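Local coordinates for protein imidazoleglycerol-phosphate dehydratase (Pyrococcus furiosus, PDB 5DNX) that catalyses the dehydration of D-erythro-imidazoleglycerol phosphate to 3-(imidazol-4-yl)-2-oxopropyl phosphate, the sixth of nine steps in L-histidine biosynthesis, at residues 6-11 with 55-60; 22-27 with 49-54; 71-76 with 167-172; 95-100 with 129-134. All coordinates share one frame; numbering follows the deposited sequence.

In the fold
Interactions 1, 2 and 4 are buried, whereas interaction 3 is only partly so. Interactions 1 and 2 share helix 51-69 and one ligand: the first sets strand 8-14 on the helix through a hydroxyl-carboxylate bond, waters and isoleucines, the second joins the helix start to helix 25-38 by a salt bridge and leucines. Interactions 3 and 4, with centres about 14 Å apart, meet at a different ligand copy and grip its phosphonate with arginines and a serine. Loops make interaction 3, while interaction 4 begins a parallel strand pairing. Interactions 2 and 3 lie on opposite sides of the chain's centre, and the metal-binding and phosphonate-binding parts of one chain touch separate ligand copies.

Interaction 1. Residues 6-11 with 55-60; sequences KETDII and WEDIGI. With MN (manganese (II) ion), chain D; 5LD ([(2R)-2-hydroxy-3-(1H-1,2,4-triazol-1-yl)propyl]phosphonic acid), chain F.
Two acidic side chains, Glu7 and Asp57, face each other across this buried contact, their OE1 and OD2 atoms 4.3 Å apart, with water spanning the gap. One water donates to both, at 2.7 Å to Glu7 OE1 and 2.6 Å to Asp57 OD2. A second donates to Asp57 OD1 and weakly to Glu7 OE1, so both oxygens of the aspartate are engaged. Thr8 OG1 donates directly to Asp57 OD2 (2.6 Å), using the lone pair of OD2 that is anti to OD1. The hydroxyl can do this because it sits between the backbone N and the carbonyl carbon of Thr8 (chi1 62°), pointing at the helix. A valine in place of Thr8 would keep a methyl branch but lack the hydroxyl, and Asp57 would probably lose its direct bond to the strand and be freer to turn.

The contact lays strand 8-14, an inner strand of a four-stranded mixed sheet, against helix 51-69, their local segments inclined at 35°. Ile10 supplies the apolar half. Its CD1 presses on Asp57 CB at 3.3 Å, a tight approach, while CG2 meets Ile58 CD1 at 3.7 Å, the two isoleucines crossing at about a right angle. Beyond Ile58, Leu27 and Leu31 of helix 25-38 continue this packing. Next to Asp57 in sequence, Glu56 reaches into the active site, where its OE1 binds a manganese ion at 2.2 Å. Glu7 OE2 lies 2.9 Å from O13 of the bound triazole phosphonate.

Interaction 2. Residues 22-27 with 49-54; sequences TNDLIL and DLRHHL. With MN (manganese (II) ion), chain D; MN (manganese (II) ion), chain E; 5LD ([(2R)-2-hydroxy-3-(1H-1,2,4-triazol-1-yl)propyl]phosphonic acid), chain F.
Asp24 meets helix 51-69 along its whole side chain. Its CB rests on Leu54 CD2 at 3.5 Å. With CG anti to the backbone N (chi1 174°), the carboxylate is carried across the end of Arg51, its plane 50° from that of the guanidinium. OD2 accepts from Arg51 NE at 2.7 Å with an angle of 161°; the donor comes from above the carboxylate plane, whereas the oxygen lies at the edge of the guanidinium. Arg51 NH2 adds weak bonds to both oxygens, and Trp55 NE1 is a further partner of OD2. OD1 turns back to accept from Leu27 N (3.0 Å), capping helix 25-38. Replacing Asp24 by an alanine would probably cost Arg51 its local counter-charge and leave the first turn of that helix uncapped.

Beside the salt bridge, Leu27 CD2 and Leu54 CG meet tip to tip at 3.7 Å. Arg51 also reaches out of the chain, to Glu112 of a neighbouring subunit. Further round the same helical turn, His52 NE2 and His53 NE2 each bind a manganese ion at 2.3 Å. Asp49 OD1 holds the His53 ring by accepting from its ND1 and also takes Leu50 N. His29, His145, His146 and Glu149 of that neighbouring subunit supply further ligands, making this the two-manganese active site of the dehydratase, assembled at a subunit interface.

Interaction 3. Residues 71-76 with 167-172; sequences PEKFTR and ERVEST. With 5LD ([(2R)-2-hydroxy-3-(1H-1,2,4-triazol-1-yl)propyl]phosphonic acid), chain H.
Phosphonate oxygen O10 of the ligand is gripped from both segments: Ser171 OG donates to it at 2.6 Å and Arg76 NH1 at 2.8 Å. Arg76 NH1 uses a second N-H for Glu170 O, at 2.9 Å and nearly straight (166°), with the donor in the carbonyl plane and the oxygen at the guanidinium edge. One nitrogen thus ties the backbone of 167-172 to the anion. NH2 of Arg76 reaches the neighbouring phosphonate oxygen O11. The arginine gets there fully stretched, CG anti to the backbone N (chi1 177°), with Asp94 holding its NE. Arg98 and Lys173 of the same chain, and Lys153 of a neighbouring subunit, also bond to the ligand.

Neither segment is helix or strand: the loop leading into strand 77-84 lies against the C-terminal tail that follows helix 144-162. An inverse gamma turn centred on Glu170 bends the tail so that Glu170 O and the Ser171 side chain both face Arg76 and the anion. The Glu170 carboxylate turns aside to Arg168, which takes it side-on, NE to OE2 at 3.0 Å, while Ser166 OG also bonds OE2. Arg168 bonds the carbonyl of Phe36 of a neighbouring subunit and makes a cation-pi contact with its ring.

Backbones are sewn together by a water above the centre of the Phe74 ring. It accepts from Phe74 N and from Glu170 N (2.9 Å) and donates to Arg168 O. Lys73 runs extended alongside the tail, its CB 3.6 Å from Arg168 O and its CD 3.6 Å from Glu167 O.

Interaction 4. Residues 95-100 with 129-134; sequences ISNRPY and GLRATI. With 5LD ([(2R)-2-hydroxy-3-(1H-1,2,4-triazol-1-yl)propyl]phosphonic acid), chain H.
The guanidinium of Arg131 receives the amide of Asn97 at its edge, the two planes 77° apart and the side chains lying side by side. NE donates to Asn97 OD1 at 2.7 Å, the oxygen within the guanidinium plane. The guanidinium of Arg98 has ligand atom C3 over one face, toward its rim, and the phosphonate at its edge: NH1 bonds O12 at 2.7 Å and NH2 bonds O11, a two-pronged grip. Asp85 of a neighbouring subunit takes Arg98 NE.

Here the parallel pairing of strands 100-104 and 133-140 begins, at one side of a four-stranded mixed sheet. Tyr100 N donates to Ala132 O (3.0 Å) and Tyr100 O accepts from Ile134 N (2.9 Å), so that Tyr100 bridges the residues flanking Thr133. Just ahead of the bridge, Asn97 N meets Arg131 O at 2.9 Å from above the carbonyl plane, at the turn where Arg131 leaves helix 116-130 with positive phi.

Ser96 OG and Thr133 OG1 share a hydrogen bond of 2.8 Å. The serine hydroxyl, placed between its backbone N and carbonyl carbon (chi1 57°), also accepts from Arg98 N, an ST turn just before the phosphonate-binding arginine. A water joins Thr133 OG1 to Arg98 NH2. On the apolar side, the Ile95 and Leu130 side chains cross at about a right angle, CG1 of Ile95 4.0 Å from CD2 of Leu130. Ala132 O, already bonded to Tyr100 N, also takes a CA-H...O contact from Pro99 CA at 3.3 Å.

Interaction 1. Residues 6-11 with 55-60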
# COMPACT_ATOMS: atom_id res chain seq x y z
N LYS A 6 -26.70 -46.90 10.40
CA LYS A 6 -26.43 -46.91 11.82
C LYS A 6 -26.52 -45.51 12.44
O LYS A 6 -26.57 -45.40 13.65
CB LYS A 6 -25.08 -47.54 12.15
CG LYS A 6 -25.03 -49.02 11.82
CD LYS A 6 -23.67 -49.62 12.11
CE LYS A 6 -23.64 -51.09 11.77
NZ LYS A 6 -22.27 -51.66 11.97
N GLU A 7 -26.53 -44.45 11.62
CA GLU A 7 -26.60 -43.07 12.10
C GLU A 7 -28.02 -42.51 12.15
O GLU A 7 -28.36 -41.76 13.06
CB GLU A 7 -25.77 -42.15 11.19
CG GLU A 7 -24.30 -42.54 11.18
CD GLU A 7 -23.45 -41.83 10.11
OE1 GLU A 7 -23.98 -41.18 9.17
OE2 GLU A 7 -22.21 -42.00 10.20
N THR A 8 -28.80 -42.81 11.12
CA THR A 8 -30.13 -42.24 10.97
C THR A 8 -31.15 -43.23 10.46
O THR A 8 -30.82 -44.20 9.78
CB THR A 8 -30.15 -41.06 9.98
OG1 THR A 8 -29.76 -41.54 8.70
CG2 THR A 8 -29.23 -39.92 10.44
N ASP A 9 -32.42 -42.93 10.77
CA ASP A 9 -33.55 -43.70 10.25
C ASP A 9 -34.60 -42.68 9.82
O ASP A 9 -35.11 -41.92 10.64
CB ASP A 9 -34.08 -44.64 11.33
CG ASP A 9 -35.11 -45.62 10.81
OD1 ASP A 9 -35.28 -45.84 9.59
OD2 ASP A 9 -35.74 -46.24 11.67
N ILE A 10 -34.87 -42.65 8.52
CA ILE A 10 -35.68 -41.58 7.93
C ILE A 10 -36.77 -42.17 7.05
O ILE A 10 -36.49 -43.02 6.21
CB ILE A 10 -34.80 -40.63 7.08
CG1 ILE A 10 -33.79 -39.91 7.99
CG2 ILE A 10 -35.66 -39.59 6.34
CD1 ILE A 10 -32.64 -39.32 7.23
N ILE A 11 -37.99 -41.66 7.23
CA ILE A 11 -39.07 -41.92 6.29
C ILE A 11 -39.55 -40.61 5.66
O ILE A 11 -39.84 -39.65 6.37
CB ILE A 11 -40.24 -42.63 6.99
CG1 ILE A 11 -39.79 -44.01 7.47
CG2 ILE A 11 -41.44 -42.76 6.03
CD1 ILE A 11 -40.71 -44.61 8.52
N TRP A 55 -29.36 -33.77 8.75
CA TRP A 55 -29.55 -32.83 7.64
C TRP A 55 -29.14 -33.43 6.30
O TRP A 55 -29.88 -33.36 5.32
CB TRP A 55 -28.85 -31.48 7.91
CG TRP A 55 -29.57 -30.61 8.94
CD1 TRP A 55 -29.86 -30.92 10.25
CD2 TRP A 55 -30.11 -29.30 8.72
NE1 TRP A 55 -30.51 -29.88 10.85
CE2 TRP A 55 -30.69 -28.88 9.93
CE3 TRP A 55 -30.13 -28.43 7.61
CZ2 TRP A 55 -31.28 -27.61 10.07
CZ3 TRP A 55 -30.74 -27.20 7.75
CH2 TRP A 55 -31.32 -26.81 8.97
N GLU A 56 -27.97 -34.05 6.27
CA GLU A 56 -27.50 -34.73 5.09
C GLU A 56 -28.44 -35.86 4.65
O GLU A 56 -28.79 -35.95 3.48
CB GLU A 56 -26.12 -35.31 5.38
CG GLU A 56 -25.58 -36.12 4.22
CD GLU A 56 -24.09 -36.26 4.26
OE1 GLU A 56 -23.45 -35.66 5.14
OE2 GLU A 56 -23.57 -36.97 3.39
N ASP A 57 -28.80 -36.74 5.58
CA ASP A 57 -29.57 -37.93 5.24
C ASP A 57 -31.03 -37.60 4.88
O ASP A 57 -31.62 -38.28 4.04
CB ASP A 57 -29.48 -38.98 6.32
CG ASP A 57 -28.06 -39.57 6.46
OD1 ASP A 57 -27.15 -39.23 5.65
OD2 ASP A 57 -27.86 -40.37 7.40
N ILE A 58 -31.57 -36.55 5.49
CA ILE A 58 -32.84 -35.97 5.08
C ILE A 58 -32.76 -35.46 3.64
O ILE A 58 -33.64 -35.74 2.84
CB ILE A 58 -33.28 -34.85 6.05
CG1 ILE A 58 -33.80 -35.46 7.36
CG2 ILE A 58 -34.33 -33.94 5.43
CD1 ILE A 58 -35.20 -36.01 7.30
N GLY A 59 -31.71 -34.73 3.30
CA GLY A 59 -31.49 -34.32 1.91
C GLY A 59 -31.46 -35.48 0.94
O GLY A 59 -32.16 -35.47 -0.08
N ILE A 60 -30.71 -36.53 1.31
CA ILE A 60 -30.55 -37.69 0.44
C ILE A 60 -31.91 -38.37 0.25
O ILE A 60 -32.32 -38.67 -0.88
CB ILE A 60 -29.55 -38.70 1.01
CG1 ILE A 60 -28.12 -38.14 0.98
CG2 ILE A 60 -29.59 -40.01 0.21
CD1 ILE A 60 -27.11 -38.99 1.73
MN MN D . -21.48 -34.73 5.33
O10 5LD F . -17.88 -41.52 5.62
P9 5LD F . -18.97 -42.51 6.06
O11 5LD F . -20.19 -42.39 5.18
O12 5LD F . -18.46 -43.92 6.16
C8 5LD F . -19.45 -42.09 7.77
C7 5LD F . -19.69 -40.61 8.11
O13 5LD F . -19.88 -40.48 9.53
C6 5LD F . -20.94 -40.05 7.44
N2 5LD F . -20.90 -38.59 7.31
N1 5LD F . -20.58 -37.81 8.42
C5 5LD F . -20.63 -36.56 7.98
N4 5LD F . -20.97 -36.53 6.66
C3 5LD F . -21.16 -37.81 6.28
O HOH W 1 -26.03 -42.13 7.70
O HOH W 2 -24.51 -38.63 7.10
O HOH W 3 -21.08 -36.09 3.59

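Interaction 2. Residues 22-27 with 49-54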
# COMPACT_ATOMS: atom_id res chain seq x y z
N THR A 22 -38.63 -34.39 12.80
CA THR A 22 -37.26 -34.90 12.71
C THR A 22 -36.52 -34.94 14.02
O THR A 22 -35.37 -35.41 14.04
CB THR A 22 -36.42 -34.02 11.73
OG1 THR A 22 -36.35 -32.68 12.25
CG2 THR A 22 -37.05 -33.95 10.34
N ASN A 23 -37.13 -34.44 15.10
CA ASN A 23 -36.45 -34.20 16.38
C ASN A 23 -35.37 -33.11 16.28
O ASN A 23 -34.46 -33.06 17.08
CB ASN A 23 -35.88 -35.52 16.97
CG ASN A 23 -36.96 -36.56 17.18
OD1 ASN A 23 -36.94 -37.63 16.57
ND2 ASN A 23 -37.91 -36.25 18.03
N ASP A 24 -35.49 -32.23 15.28
CA ASP A 24 -34.66 -31.04 15.20
C ASP A 24 -35.66 -29.95 14.80
O ASP A 24 -36.22 -29.99 13.68
CB ASP A 24 -33.59 -31.29 14.14
CG ASP A 24 -32.74 -30.07 13.83
OD1 ASP A 24 -33.23 -28.94 13.94
OD2 ASP A 24 -31.56 -30.28 13.42
N LEU A 25 -35.91 -29.01 15.72
CA LEU A 25 -36.97 -28.01 15.51
C LEU A 25 -36.67 -27.04 14.37
O LEU A 25 -37.60 -26.57 13.69
CB LEU A 25 -37.29 -27.23 16.80
CG LEU A 25 -37.93 -28.05 17.93
CD1 LEU A 25 -38.31 -27.14 19.10
CD2 LEU A 25 -39.14 -28.82 17.42
N ILE A 26 -35.39 -26.74 14.16
CA ILE A 26 -34.97 -25.91 13.02
C ILE A 26 -35.26 -26.60 11.70
O ILE A 26 -35.87 -26.01 10.78
CB ILE A 26 -33.47 -25.57 13.06
CG1 ILE A 26 -33.04 -24.96 14.41
CG2 ILE A 26 -33.10 -24.68 11.87
CD1 ILE A 26 -33.60 -23.60 14.69
N LEU A 27 -34.81 -27.85 11.58
CA LEU A 27 -35.04 -28.61 10.35
C LEU A 27 -36.52 -28.85 10.12
O LEU A 27 -36.98 -28.73 9.00
CB LEU A 27 -34.32 -29.96 10.35
CG LEU A 27 -34.36 -30.72 9.02
CD1 LEU A 27 -33.88 -29.88 7.84
CD2 LEU A 27 -33.52 -31.99 9.16
N ASP A 49 -28.37 -39.57 15.30
CA ASP A 49 -27.34 -39.40 16.33
C ASP A 49 -26.83 -37.96 16.40
O ASP A 49 -26.92 -37.32 17.43
CB ASP A 49 -26.20 -40.43 16.17
CG ASP A 49 -25.61 -40.52 14.75
OD1 ASP A 49 -25.97 -39.73 13.83
OD2 ASP A 49 -24.77 -41.43 14.54
N LEU A 50 -26.35 -37.43 15.27
CA LEU A 50 -25.81 -36.08 15.20
C LEU A 50 -26.54 -35.27 14.13
O LEU A 50 -26.93 -35.80 13.09
CB LEU A 50 -24.32 -36.12 14.84
CG LEU A 50 -23.38 -36.88 15.75
CD1 LEU A 50 -21.98 -36.75 15.16
CD2 LEU A 50 -23.46 -36.32 17.17
N ARG A 51 -26.71 -33.98 14.37
CA ARG A 51 -27.49 -33.14 13.48
C ARG A 51 -26.97 -33.13 12.04
O ARG A 51 -27.75 -33.13 11.12
CB ARG A 51 -27.61 -31.71 14.01
CG ARG A 51 -28.47 -31.57 15.26
CD ARG A 51 -28.52 -30.11 15.70
NE ARG A 51 -29.44 -29.33 14.85
CZ ARG A 51 -29.30 -28.05 14.52
NH1 ARG A 51 -28.22 -27.35 14.89
NH2 ARG A 51 -30.23 -27.47 13.77
N HIS A 52 -25.65 -33.15 11.85
CA HIS A 52 -25.12 -33.20 10.48
C HIS A 52 -25.62 -34.42 9.74
O HIS A 52 -26.02 -34.31 8.58
CB HIS A 52 -23.63 -33.19 10.53
CG HIS A 52 -22.90 -33.22 9.22
ND1 HIS A 52 -21.82 -32.40 8.98
CD2 HIS A 52 -22.98 -34.06 8.15
CE1 HIS A 52 -21.29 -32.70 7.81
NE2 HIS A 52 -21.96 -33.70 7.29
N HIS A 53 -25.61 -35.57 10.39
CA HIS A 53 -26.06 -36.80 9.75
C HIS A 53 -27.54 -36.70 9.39
O HIS A 53 -27.95 -37.13 8.32
CB HIS A 53 -25.82 -38.00 10.65
CG HIS A 53 -24.39 -38.25 10.95
ND1 HIS A 53 -23.99 -39.02 12.02
CD2 HIS A 53 -23.25 -37.89 10.30
CE1 HIS A 53 -22.67 -39.11 12.03
NE2 HIS A 53 -22.20 -38.44 10.99
N LEU A 54 -28.32 -36.08 10.27
CA LEU A 54 -29.75 -35.84 10.00
C LEU A 54 -29.98 -34.95 8.77
O LEU A 54 -30.73 -35.30 7.86
CB LEU A 54 -30.43 -35.20 11.20
CG LEU A 54 -31.89 -34.76 11.00
CD1 LEU A 54 -32.79 -35.98 10.84
CD2 LEU A 54 -32.32 -33.87 12.16
MN MN D . -21.48 -34.73 5.33
MN MN E . -19.92 -38.42 10.51
O10 5LD F . -17.88 -41.52 5.62
P9 5LD F . -18.97 -42.51 6.06
O11 5LD F . -20.19 -42.39 5.18
O12 5LD F . -18.46 -43.92 6.16
C8 5LD F . -19.45 -42.09 7.77
C7 5LD F . -19.69 -40.61 8.11
O13 5LD F . -19.88 -40.48 9.53
C6 5LD F . -20.94 -40.05 7.44
N2 5LD F . -20.90 -38.59 7.31
N1 5LD F . -20.58 -37.81 8.42
C5 5LD F . -20.63 -36.56 7.98
N4 5LD F . -20.97 -36.53 6.66
C3 5LD F . -21.16 -37.81 6.28
O HOH W 3 -21.08 -36.09 3.59

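Interaction 3. Residues 71-76 with 167-172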
# COMPACT_ATOMS: atom_id res chain seq x y z
N PRO A 71 -42.58 -37.45 -12.78
CA PRO A 71 -43.12 -38.01 -14.03
C PRO A 71 -41.98 -38.42 -14.93
O PRO A 71 -40.88 -37.88 -14.81
CB PRO A 71 -43.92 -36.86 -14.64
CG PRO A 71 -43.66 -35.66 -13.83
CD PRO A 71 -42.99 -36.06 -12.55
N GLU A 72 -42.23 -39.38 -15.82
CA GLU A 72 -41.20 -39.84 -16.74
C GLU A 72 -40.58 -38.66 -17.49
O GLU A 72 -39.36 -38.57 -17.62
CB GLU A 72 -41.81 -40.83 -17.73
CG GLU A 72 -40.78 -41.48 -18.62
CD GLU A 72 -41.39 -42.48 -19.59
OE1 GLU A 72 -41.00 -42.44 -20.76
OE2 GLU A 72 -42.27 -43.28 -19.18
N LYS A 73 -41.42 -37.76 -17.98
CA LYS A 73 -40.97 -36.57 -18.69
C LYS A 73 -41.28 -35.39 -17.78
O LYS A 73 -42.44 -35.14 -17.43
CB LYS A 73 -41.70 -36.43 -20.03
CG LYS A 73 -41.28 -37.49 -21.04
CD LYS A 73 -42.19 -37.42 -22.27
CE LYS A 73 -42.23 -38.72 -23.03
NZ LYS A 73 -43.23 -38.64 -24.12
N PHE A 74 -40.24 -34.66 -17.39
CA PHE A 74 -40.40 -33.59 -16.41
C PHE A 74 -39.71 -32.35 -16.93
O PHE A 74 -38.88 -32.40 -17.84
CB PHE A 74 -39.86 -34.00 -15.02
CG PHE A 74 -38.48 -34.57 -15.07
CD1 PHE A 74 -37.36 -33.76 -14.91
CD2 PHE A 74 -38.29 -35.92 -15.35
CE1 PHE A 74 -36.07 -34.31 -14.99
CE2 PHE A 74 -37.02 -36.47 -15.43
CZ PHE A 74 -35.91 -35.65 -15.26
N THR A 75 -40.11 -31.24 -16.33
CA THR A 75 -39.78 -29.89 -16.79
C THR A 75 -38.28 -29.59 -16.65
O THR A 75 -37.73 -28.79 -17.41
CB THR A 75 -40.68 -28.87 -16.04
OG1 THR A 75 -42.01 -29.00 -16.55
CG2 THR A 75 -40.26 -27.44 -16.27
N ARG A 76 -37.67 -30.23 -15.67
CA ARG A 76 -36.19 -30.25 -15.42
C ARG A 76 -35.64 -29.00 -14.74
O ARG A 76 -34.88 -29.11 -13.76
CB ARG A 76 -35.38 -30.51 -16.71
CG ARG A 76 -33.88 -30.47 -16.50
CD ARG A 76 -33.16 -30.69 -17.83
NE ARG A 76 -31.72 -30.55 -17.64
CZ ARG A 76 -30.80 -30.63 -18.59
NH1 ARG A 76 -31.14 -30.88 -19.86
NH2 ARG A 76 -29.53 -30.44 -18.27
N GLU A 167 -44.09 -32.45 -21.88
CA GLU A 167 -44.37 -33.24 -23.07
C GLU A 167 -43.17 -33.97 -23.64
O GLU A 167 -43.35 -34.84 -24.48
CB GLU A 167 -44.96 -32.35 -24.17
CG GLU A 167 -46.27 -31.65 -23.81
CD GLU A 167 -46.73 -30.69 -24.90
OE1 GLU A 167 -45.88 -30.01 -25.52
OE2 GLU A 167 -47.95 -30.59 -25.12
N ARG A 168 -41.94 -33.64 -23.23
CA ARG A 168 -40.76 -34.23 -23.86
C ARG A 168 -39.65 -34.51 -22.86
O ARG A 168 -39.68 -34.03 -21.72
CB ARG A 168 -40.24 -33.29 -24.96
CG ARG A 168 -39.78 -31.96 -24.43
CD ARG A 168 -39.42 -30.97 -25.52
NE ARG A 168 -38.95 -29.76 -24.86
CZ ARG A 168 -38.38 -28.71 -25.45
NH1 ARG A 168 -37.97 -27.70 -24.68
NH2 ARG A 168 -38.18 -28.68 -26.77
N VAL A 169 -38.67 -35.27 -23.30
CA VAL A 169 -37.40 -35.42 -22.57
C VAL A 169 -36.67 -34.10 -22.73
O VAL A 169 -36.36 -33.70 -23.85
CB VAL A 169 -36.54 -36.57 -23.14
CG1 VAL A 169 -35.17 -36.60 -22.47
CG2 VAL A 169 -37.26 -37.90 -22.93
N GLU A 170 -36.40 -33.41 -21.62
CA GLU A 170 -35.91 -32.04 -21.72
C GLU A 170 -34.38 -32.02 -21.80
O GLU A 170 -33.72 -31.46 -20.93
CB GLU A 170 -36.42 -31.21 -20.52
CG GLU A 170 -37.92 -30.94 -20.53
CD GLU A 170 -38.35 -29.89 -21.55
OE1 GLU A 170 -37.52 -29.03 -21.94
OE2 GLU A 170 -39.53 -29.90 -21.95
N SER A 171 -33.82 -32.56 -22.88
CA SER A 171 -32.38 -32.47 -23.13
C SER A 171 -32.09 -32.62 -24.61
O SER A 171 -32.63 -33.50 -25.24
CB SER A 171 -31.62 -33.55 -22.38
OG SER A 171 -30.25 -33.51 -22.75
N THR A 172 -31.22 -31.78 -25.14
CA THR A 172 -30.80 -31.91 -26.55
C THR A 172 -30.06 -33.21 -26.82
O THR A 172 -30.02 -33.63 -27.97
CB THR A 172 -29.92 -30.75 -27.02
OG1 THR A 172 -28.74 -30.65 -26.19
CG2 THR A 172 -30.70 -29.45 -27.01
O10 5LD H . -29.10 -31.50 -21.66
P9 5LD H . -27.62 -31.39 -21.31
O11 5LD H . -27.35 -30.16 -20.45
O12 5LD H . -27.13 -32.66 -20.63
C8 5LD H . -26.77 -31.15 -22.87
C7 5LD H . -25.31 -30.66 -22.78
O13 5LD H . -24.79 -30.42 -24.09
C6 5LD H . -24.37 -31.70 -22.19
N2 5LD H . -23.13 -31.14 -21.65
N1 5LD H . -22.38 -30.25 -22.44
C5 5LD H . -21.31 -29.96 -21.65
N4 5LD H . -21.43 -30.58 -20.45
C3 5LD H . -22.56 -31.34 -20.48
O HOH W 4 -37.93 -34.38 -19.41

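Interaction 4. Residues 95-100 with 129-134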
# COMPACT_ATOMS: atom_id res chain seq x y z
N ILE A 95 -32.68 -30.54 -12.81
CA ILE A 95 -32.72 -31.98 -12.55
C ILE A 95 -32.00 -32.70 -13.71
O ILE A 95 -32.59 -33.29 -14.60
CB ILE A 95 -34.15 -32.49 -12.26
CG1 ILE A 95 -34.80 -31.69 -11.11
CG2 ILE A 95 -34.10 -33.98 -11.92
CD1 ILE A 95 -36.27 -32.03 -10.91
N SER A 96 -30.68 -32.64 -13.62
CA SER A 96 -29.75 -32.92 -14.71
C SER A 96 -29.20 -34.33 -14.75
O SER A 96 -28.54 -34.69 -15.72
CB SER A 96 -28.54 -31.99 -14.51
OG SER A 96 -28.00 -32.25 -13.21
N ASN A 97 -29.39 -35.09 -13.68
CA ASN A 97 -28.65 -36.30 -13.43
C ASN A 97 -27.13 -36.08 -13.28
O ASN A 97 -26.33 -37.00 -13.46
CB ASN A 97 -28.95 -37.35 -14.52
CG ASN A 97 -28.74 -38.76 -14.03
OD1 ASN A 97 -28.91 -39.04 -12.86
ND2 ASN A 97 -28.32 -39.64 -14.93
N ARG A 98 -26.72 -34.87 -12.92
CA ARG A 98 -25.32 -34.55 -12.66
C ARG A 98 -25.21 -33.90 -11.28
O ARG A 98 -25.25 -32.69 -11.19
CB ARG A 98 -24.79 -33.56 -13.71
CG ARG A 98 -24.62 -34.18 -15.08
CD ARG A 98 -23.94 -33.20 -16.05
NE ARG A 98 -24.73 -31.99 -16.35
CZ ARG A 98 -25.43 -31.78 -17.48
NH1 ARG A 98 -25.48 -32.71 -18.45
NH2 ARG A 98 -26.04 -30.63 -17.65
N PRO A 99 -25.09 -34.70 -10.21
CA PRO A 99 -25.09 -34.11 -8.84
C PRO A 99 -24.06 -32.99 -8.70
O PRO A 99 -22.88 -33.16 -9.03
CB PRO A 99 -24.72 -35.29 -7.94
CG PRO A 99 -25.20 -36.47 -8.69
CD PRO A 99 -25.10 -36.16 -10.15
N TYR A 100 -24.53 -31.87 -8.20
CA TYR A 100 -23.70 -30.71 -7.95
C TYR A 100 -24.46 -29.75 -7.05
O TYR A 100 -25.64 -29.51 -7.26
CB TYR A 100 -23.44 -29.99 -9.27
CG TYR A 100 -22.59 -28.74 -9.15
CD1 TYR A 100 -21.20 -28.82 -9.11
CD2 TYR A 100 -23.18 -27.49 -9.04
CE1 TYR A 100 -20.42 -27.67 -8.98
CE2 TYR A 100 -22.41 -26.33 -8.96
CZ TYR A 100 -21.03 -26.44 -8.91
OH TYR A 100 -20.30 -25.28 -8.80
N GLY A 129 -29.23 -37.19 -3.95
CA GLY A 129 -30.40 -38.12 -3.93
C GLY A 129 -31.34 -37.93 -5.11
O GLY A 129 -31.83 -38.89 -5.71
N LEU A 130 -31.62 -36.68 -5.44
CA LEU A 130 -32.44 -36.33 -6.62
C LEU A 130 -31.63 -36.52 -7.91
O LEU A 130 -32.20 -36.85 -8.95
CB LEU A 130 -32.95 -34.89 -6.50
CG LEU A 130 -33.81 -34.32 -7.64
CD1 LEU A 130 -35.03 -35.19 -7.96
CD2 LEU A 130 -34.19 -32.89 -7.36
N ARG A 131 -30.30 -36.33 -7.83
CA ARG A 131 -29.38 -36.31 -8.98
C ARG A 131 -29.62 -35.06 -9.80
O ARG A 131 -30.23 -35.08 -10.86
CB ARG A 131 -29.39 -37.61 -9.80
CG ARG A 131 -29.27 -38.84 -8.91
CD ARG A 131 -29.00 -40.13 -9.68
NE ARG A 131 -29.96 -40.36 -10.75
CZ ARG A 131 -31.11 -41.03 -10.67
NH1 ARG A 131 -31.54 -41.56 -9.54
NH2 ARG A 131 -31.85 -41.16 -11.76
N ALA A 132 -29.20 -33.94 -9.21
CA ALA A 132 -29.53 -32.64 -9.72
C ALA A 132 -28.38 -31.65 -9.47
O ALA A 132 -27.52 -31.85 -8.59
CB ALA A 132 -30.81 -32.15 -9.05
N THR A 133 -28.43 -30.58 -10.24
CA THR A 133 -27.61 -29.41 -10.10
C THR A 133 -28.40 -28.37 -9.30
O THR A 133 -29.52 -28.00 -9.68
CB THR A 133 -27.34 -28.85 -11.52
OG1 THR A 133 -26.75 -29.85 -12.36
CG2 THR A 133 -26.46 -27.56 -11.46
N ILE A 134 -27.82 -27.87 -8.21
CA ILE A 134 -28.48 -26.89 -7.34
C ILE A 134 -27.55 -25.74 -7.00
O ILE A 134 -26.48 -25.95 -6.43
CB ILE A 134 -29.00 -27.53 -6.03
CG1 ILE A 134 -29.91 -28.76 -6.33
CG2 ILE A 134 -29.73 -26.49 -5.19
CD1 ILE A 134 -30.45 -29.43 -5.07
O10 5LD H . -29.10 -31.50 -21.66
P9 5LD H . -27.62 -31.39 -21.31
O11 5LD H . -27.35 -30.16 -20.45
O12 5LD H . -27.13 -32.66 -20.63
C8 5LD H . -26.77 -31.15 -22.87
C7 5LD H . -25.31 -30.66 -22.78
O13 5LD H . -24.79 -30.42 -24.09
C6 5LD H . -24.37 -31.70 -22.19
N2 5LD H . -23.13 -31.14 -21.65
N1 5LD H . -22.38 -30.25 -22.44
C5 5LD H . -21.31 -29.96 -21.65
N4 5LD H . -21.43 -30.58 -20.45
C3 5LD H . -22.56 -31.34 -20.48
O HOH W 5 -26.58 -28.81 -15.08